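Local coordinates for catalase (Pseudomonas syringae, PDB 1M7S) that decomposes hydrogen peroxide into water and oxygen at a haem, protecting the cell from peroxide damage, at the interface of chains A and B and the interface of chains A and C. Sequence-based numbering; all coordinates share one arbitrary frame. Chains: chain A/B/C, Catalase.

Contact 1: the interface of chains A and B. Residues chain A 38-39, 42-43; chain B 330, 334-335, 338.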
ATOM      1  N   LEU A  38     -18.930  -4.123   2.496  1.00  8.28           N
ATOM      2  CA  LEU A  38     -18.530  -2.814   1.946  1.00  7.10           C
ATOM      3  C   LEU A  38     -17.002  -2.654   2.003  1.00  8.78           C
ATOM      4  O   LEU A  38     -16.438  -2.222   0.998  1.00  7.77           O
ATOM      5  CB  LEU A  38     -19.274  -1.675   2.637  1.00  7.14           C
ATOM      6  CG  LEU A  38     -20.777  -1.541   2.335  1.00  8.94           C
ATOM      7  CD1 LEU A  38     -21.338  -0.356   3.129  1.00  9.77           C
ATOM      8  CD2 LEU A  38     -20.958  -1.332   0.829  1.00  8.80           C
ATOM      9  N   GLN A  39     -16.349  -3.071   3.075  1.00  7.16           N
ATOM     10  CA  GLN A  39     -14.881  -2.896   3.115  1.00  7.81           C
ATOM     11  C   GLN A  39     -14.189  -3.717   2.076  1.00  7.15           C
ATOM     12  O   GLN A  39     -13.156  -3.326   1.502  1.00  7.28           O
ATOM     13  CB  GLN A  39     -14.383  -3.159   4.548  1.00  7.71           C
ATOM     14  CG  GLN A  39     -14.778  -2.015   5.476  1.00 10.33           C
ATOM     15  CD  GLN A  39     -13.881  -1.903   6.711  1.00 11.10           C
ATOM     16  OE1 GLN A  39     -13.912  -2.752   7.628  1.00 12.13           O
ATOM     17  NE2 GLN A  39     -13.122  -0.809   6.789  1.00  9.48           N
ATOM     18  N   ASP A  42     -14.846  -2.053  -1.315  1.00  3.92           N
ATOM     19  CA  ASP A  42     -14.132  -0.781  -1.367  1.00  4.57           C
ATOM     20  C   ASP A  42     -12.648  -0.936  -1.689  1.00  5.40           C
ATOM     21  O   ASP A  42     -11.955   0.029  -2.007  1.00  7.00           O
ATOM     22  CB  ASP A  42     -14.264  -0.083   0.015  1.00  5.32           C
ATOM     23  CG  ASP A  42     -15.625   0.528   0.306  1.00  6.85           C
ATOM     24  OD1 ASP A  42     -15.951   0.954   1.445  1.00  7.05           O
ATOM     25  OD2 ASP A  42     -16.466   0.607  -0.612  1.00  7.93           O
ATOM     26  N   ARG A  43     -12.111  -2.175  -1.660  1.00  3.69           N
ATOM     27  CA  ARG A  43     -10.715  -2.493  -1.821  1.00  5.73           C
ATOM     28  C   ARG A  43     -10.476  -3.481  -2.969  1.00  4.27           C
ATOM     29  O   ARG A  43      -9.354  -3.991  -3.097  1.00  7.12           O
ATOM     30  CB  ARG A  43     -10.114  -3.030  -0.503  1.00  5.86           C
ATOM     31  CG  ARG A  43      -9.987  -1.870   0.505  1.00  6.69           C
ATOM     32  CD  ARG A  43      -9.683  -2.435   1.925  1.00  9.28           C
ATOM     33  NE  ARG A  43      -9.610  -1.257   2.797  1.00  9.57           N
ATOM     34  CZ  ARG A  43     -10.644  -0.564   3.232  1.00  9.04           C
ATOM     35  NH1 ARG A  43     -11.909  -0.900   2.998  1.00 10.03           N
ATOM     36  NH2 ARG A  43     -10.394   0.512   3.982  1.00 10.46           N
TER
ATOM     37  N   PHE B 330     -20.654   5.628   4.991  1.00  7.22           N
ATOM     38  CA  PHE B 330     -19.433   4.898   5.294  1.00  8.09           C
ATOM     39  C   PHE B 330     -18.500   4.632   4.118  1.00  8.14           C
ATOM     40  O   PHE B 330     -17.267   4.797   4.177  1.00  8.06           O
ATOM     41  CB  PHE B 330     -19.875   3.505   5.883  1.00  8.33           C
ATOM     42  CG  PHE B 330     -18.673   2.588   6.061  1.00 10.67           C
ATOM     43  CD1 PHE B 330     -17.748   2.835   7.051  1.00 11.21           C
ATOM     44  CD2 PHE B 330     -18.480   1.518   5.185  1.00 10.73           C
ATOM     45  CE1 PHE B 330     -16.627   2.036   7.180  1.00 12.25           C
ATOM     46  CE2 PHE B 330     -17.368   0.681   5.325  1.00 12.62           C
ATOM     47  CZ  PHE B 330     -16.430   0.931   6.326  1.00 12.08           C
ATOM     48  N   ASP B 334     -14.369   5.276   3.402  1.00  6.70           N
ATOM     49  CA  ASP B 334     -13.595   4.036   3.570  1.00  7.22           C
ATOM     50  C   ASP B 334     -12.793   3.757   2.324  1.00  4.78           C
ATOM     51  O   ASP B 334     -11.579   3.473   2.392  1.00  7.37           O
ATOM     52  CB  ASP B 334     -14.597   2.904   3.890  1.00  7.52           C
ATOM     53  CG  ASP B 334     -13.840   1.579   4.039  1.00  8.25           C
ATOM     54  OD1 ASP B 334     -13.005   1.503   4.951  1.00  9.82           O
ATOM     55  OD2 ASP B 334     -14.098   0.689   3.187  1.00 10.53           O
ATOM     56  N   THR B 335     -13.428   3.731   1.154  1.00  5.61           N
ATOM     57  CA  THR B 335     -12.655   3.420  -0.074  1.00  4.21           C
ATOM     58  C   THR B 335     -11.543   4.456  -0.252  1.00  5.33           C
ATOM     59  O   THR B 335     -10.496   4.180  -0.823  1.00  5.39           O
ATOM     60  CB  THR B 335     -13.564   3.292  -1.313  1.00  3.92           C
ATOM     61  OG1 THR B 335     -12.847   2.616  -2.362  1.00  7.34           O
ATOM     62  CG2 THR B 335     -13.969   4.663  -1.895  1.00  4.87           C
ATOM     63  N   TYR B 338      -8.300   3.786   1.295  1.00  8.73           N
ATOM     64  CA  TYR B 338      -7.460   2.842   0.546  1.00  8.41           C
ATOM     65  C   TYR B 338      -6.979   3.447  -0.763  1.00  7.99           C
ATOM     66  O   TYR B 338      -5.793   3.316  -1.038  1.00  7.28           O
ATOM     67  CB  TYR B 338      -8.325   1.581   0.200  1.00  9.99           C
ATOM     68  CG  TYR B 338      -7.749   0.682  -0.865  1.00  9.95           C
ATOM     69  CD1 TYR B 338      -6.659  -0.149  -0.526  1.00 10.52           C
ATOM     70  CD2 TYR B 338      -8.236   0.604  -2.171  1.00  9.18           C
ATOM     71  CE1 TYR B 338      -6.105  -0.996  -1.468  1.00 11.82           C
ATOM     72  CE2 TYR B 338      -7.670  -0.222  -3.118  1.00  7.27           C
ATOM     73  CZ  TYR B 338      -6.610  -1.019  -2.762  1.00 10.33           C
ATOM     74  OH  TYR B 338      -5.993  -1.891  -3.637  1.00 10.68           O
TER
HETATM   75  O   HOH W   1      -6.808  -4.254  -2.345  1.00  5.46           O
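B:Asp334 reaches out of its helix between A:Gln39, A:Asp42 and A:Arg43, and almost every atom of it is engaged. Its CB lies over the rim of one face of the B:Phe330 ring and also meets A:Asp42 OD1 at 3.4 Å. The CG, held anti to the backbone N (chi1 179°), carries the carboxylate away from the helix toward A:Arg43. There OD1 takes two bonds from opposite faces of the carboxylate plane: A:Gln39 NE2 at 3.0 Å on one, A:Arg43 NH2 on the other. OD2 receives A:Arg43 NH1 at 2.7 Å on its syn side, tilted somewhat out of the carboxylate plane, completing an end-on, two-nitrogen salt bridge whose flat groups are turned 45° apart. That NH1 also donates to A:Gln39 O, in the guanidinium plane, so chain A's own backbone steadies the arginine. B:Asp334 OD2 lies 2.6 Å from A:Asp42 OD1. Two carboxylates this close may share a proton, which the model does not show.

Around this centre, B:Thr335 OG1 donates to A:Asp42 O at 2.8 Å, on a lone pair of the carbonyl. A:Arg43 CG rests on one face of the B:Tyr338 ring, toward its rim, and a water joins A:Arg43 O to the tyrosine hydroxyl. At the other end the edge of B:Phe330 meets A:Gln39 CG (3.5 Å from CZ), while A:Leu38 CD1 lies 4.0 Å from B:Phe330 CD2.

Chain A contributes the last turn of helix 32-41 and the loop residues A:Asp42 and A:Arg43 just after it. Chain B contributes one side of helix 323-339, which also carries B:Tyr332, the proximal haem ligand of the family.

Contact 2: the interface of chains A and C. Residues chain A 399-401; chain C 394-397.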
ATOM      1  N   GLY A 399      37.354  -0.505 -22.917  1.00 15.88           N
ATOM      2  CA  GLY A 399      37.008   0.919 -22.798  1.00 13.86           C
ATOM      3  C   GLY A 399      36.801   1.316 -21.351  1.00 13.48           C
ATOM      4  O   GLY A 399      37.466   0.773 -20.459  1.00 15.02           O
ATOM      5  N   THR A 400      35.911   2.303 -21.159  1.00 13.12           N
ATOM      6  CA  THR A 400      35.652   2.799 -19.828  1.00 12.23           C
ATOM      7  C   THR A 400      34.148   2.854 -19.558  1.00 13.36           C
ATOM      8  O   THR A 400      33.392   2.779 -20.527  1.00 14.18           O
ATOM      9  CB  THR A 400      36.109   4.280 -19.653  1.00 13.80           C
ATOM     10  OG1 THR A 400      35.318   5.076 -20.538  1.00 15.65           O
ATOM     11  CG2 THR A 400      37.565   4.599 -19.958  1.00 12.94           C
ATOM     12  N   THR A 401      33.793   3.111 -18.299  1.00 12.93           N
ATOM     13  CA  THR A 401      32.361   3.326 -18.023  1.00 12.42           C
ATOM     14  C   THR A 401      32.037   4.613 -18.780  1.00 11.66           C
ATOM     15  O   THR A 401      32.924   5.451 -18.955  1.00 12.82           O
ATOM     16  CB  THR A 401      32.060   3.454 -16.533  1.00 12.62           C
ATOM     17  OG1 THR A 401      32.776   4.546 -15.903  1.00 13.67           O
ATOM     18  CG2 THR A 401      32.404   2.134 -15.877  1.00 13.95           C
TER
ATOM     19  N   GLU C 394      34.605   8.763 -15.855  1.00 17.76           N
ATOM     20  CA  GLU C 394      34.796   7.521 -16.614  1.00 15.66           C
ATOM     21  C   GLU C 394      35.844   6.661 -15.966  1.00 13.72           C
ATOM     22  O   GLU C 394      36.967   7.147 -15.797  1.00 13.82           O
ATOM     23  CB  GLU C 394      35.155   7.916 -18.053  1.00 19.21           C
ATOM     24  CG  GLU C 394      34.022   8.677 -18.766  1.00 22.19           C
ATOM     25  CD  GLU C 394      34.472   9.082 -20.168  1.00 25.82           C
ATOM     26  OE1 GLU C 394      35.697   9.209 -20.378  1.00 27.23           O
ATOM     27  OE2 GLU C 394      33.640   9.256 -21.085  1.00 26.62           O
ATOM     28  N   LEU C 395      35.561   5.408 -15.670  1.00 13.34           N
ATOM     29  CA  LEU C 395      36.510   4.463 -15.091  1.00 11.44           C
ATOM     30  C   LEU C 395      36.942   3.431 -16.098  1.00 15.21           C
ATOM     31  O   LEU C 395      36.168   2.734 -16.772  1.00 12.96           O
ATOM     32  CB  LEU C 395      35.771   3.746 -13.938  1.00 14.87           C
ATOM     33  CG  LEU C 395      36.517   2.576 -13.286  1.00 14.61           C
ATOM     34  CD1 LEU C 395      37.295   3.081 -12.069  1.00 16.18           C
ATOM     35  CD2 LEU C 395      35.557   1.468 -12.897  1.00 16.73           C
ATOM     36  N   PRO C 396      38.252   3.223 -16.229  1.00 14.26           N
ATOM     37  CA  PRO C 396      38.834   2.249 -17.126  1.00 15.22           C
ATOM     38  C   PRO C 396      38.431   0.853 -16.707  1.00 13.83           C
ATOM     39  O   PRO C 396      38.504   0.539 -15.521  1.00 12.69           O
ATOM     40  CB  PRO C 396      40.379   2.385 -16.997  1.00 16.38           C
ATOM     41  CG  PRO C 396      40.484   3.772 -16.395  1.00 18.28           C
ATOM     42  CD  PRO C 396      39.276   3.975 -15.480  1.00 17.89           C
ATOM     43  N   LEU C 397      38.071   0.012 -17.665  1.00 12.31           N
ATOM     44  CA  LEU C 397      37.700  -1.355 -17.407  1.00 13.63           C
ATOM     45  C   LEU C 397      38.647  -2.353 -18.031  1.00 16.25           C
ATOM     46  O   LEU C 397      39.278  -1.988 -19.035  1.00 17.18           O
ATOM     47  CB  LEU C 397      36.317  -1.664 -18.071  1.00 13.92           C
ATOM     48  CG  LEU C 397      35.245  -0.718 -17.533  1.00 15.88           C
ATOM     49  CD1 LEU C 397      33.971  -0.792 -18.395  1.00 16.10           C
ATOM     50  CD2 LEU C 397      34.865  -1.086 -16.113  1.00 16.23           C
TER
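A:Thr401 and C:Leu395 hold each other at two points, and this is the tight part of the contact. The amide N of A:Thr401 donates to C:Leu395 O at 2.8 Å, and the amide N of C:Leu395 donates back to A:Thr401 OG1 at 2.9 Å, nearly straight (170° at the hydrogen). With chi1 at 59° the threonine hydroxyl sits between its own backbone N and carbonyl carbon, where it can take the place of a main-chain acceptor. Two residues along each chain, C:Leu397 N donates to A:Gly399 O at 3.0 Å. The two bonds between main-chain atoms flank an antiparallel bridge that pairs A:Thr400 with C:Pro396, a residue with no N-H of its own to offer.

The side chains on the flanks pack more loosely. A:Thr400 CG2 lies 3.9 Å from C:Pro396 CA, and A:Thr401 CG2 meets C:Leu397 CD2 at 4.1 Å, the two side chains crossing at about a right angle. C:Glu394 runs its extended chain past A:Thr401 O, with CG 3.4 Å away. Its carboxylate makes no bond to A:Thr400 OG1, which instead donates to A:Thr401 O of its own chain, from above the carbonyl plane.

Both segments belong to one irregular stretch of the catalase chain, ahead of helix 413-421; on chain A it just reaches the short strand 401-402. Two copies of the stretch run antiparallel, and the pairing register places the two-fold axis close to their midpoint, between positions 397 and 399.

Contact 1 and contact 2 lie about 54 Å apart, centre to centre of their C-alpha atoms, and share no residues; chain A joins them, facing a different neighbour at each. Contact 1 relies on charged and polar side chains between a helix-loop segment and a helix, contact 2 mainly on backbone pairing of extended segments. Each belongs to a two-fold interface and has a twin, so together they tie one subunit to two others of the four-chain assembly, in keeping with catalase tetramers. Both centres are 25 Å or more from the active-site residues measured, which suggests a role in assembly rather than in direct chemistry.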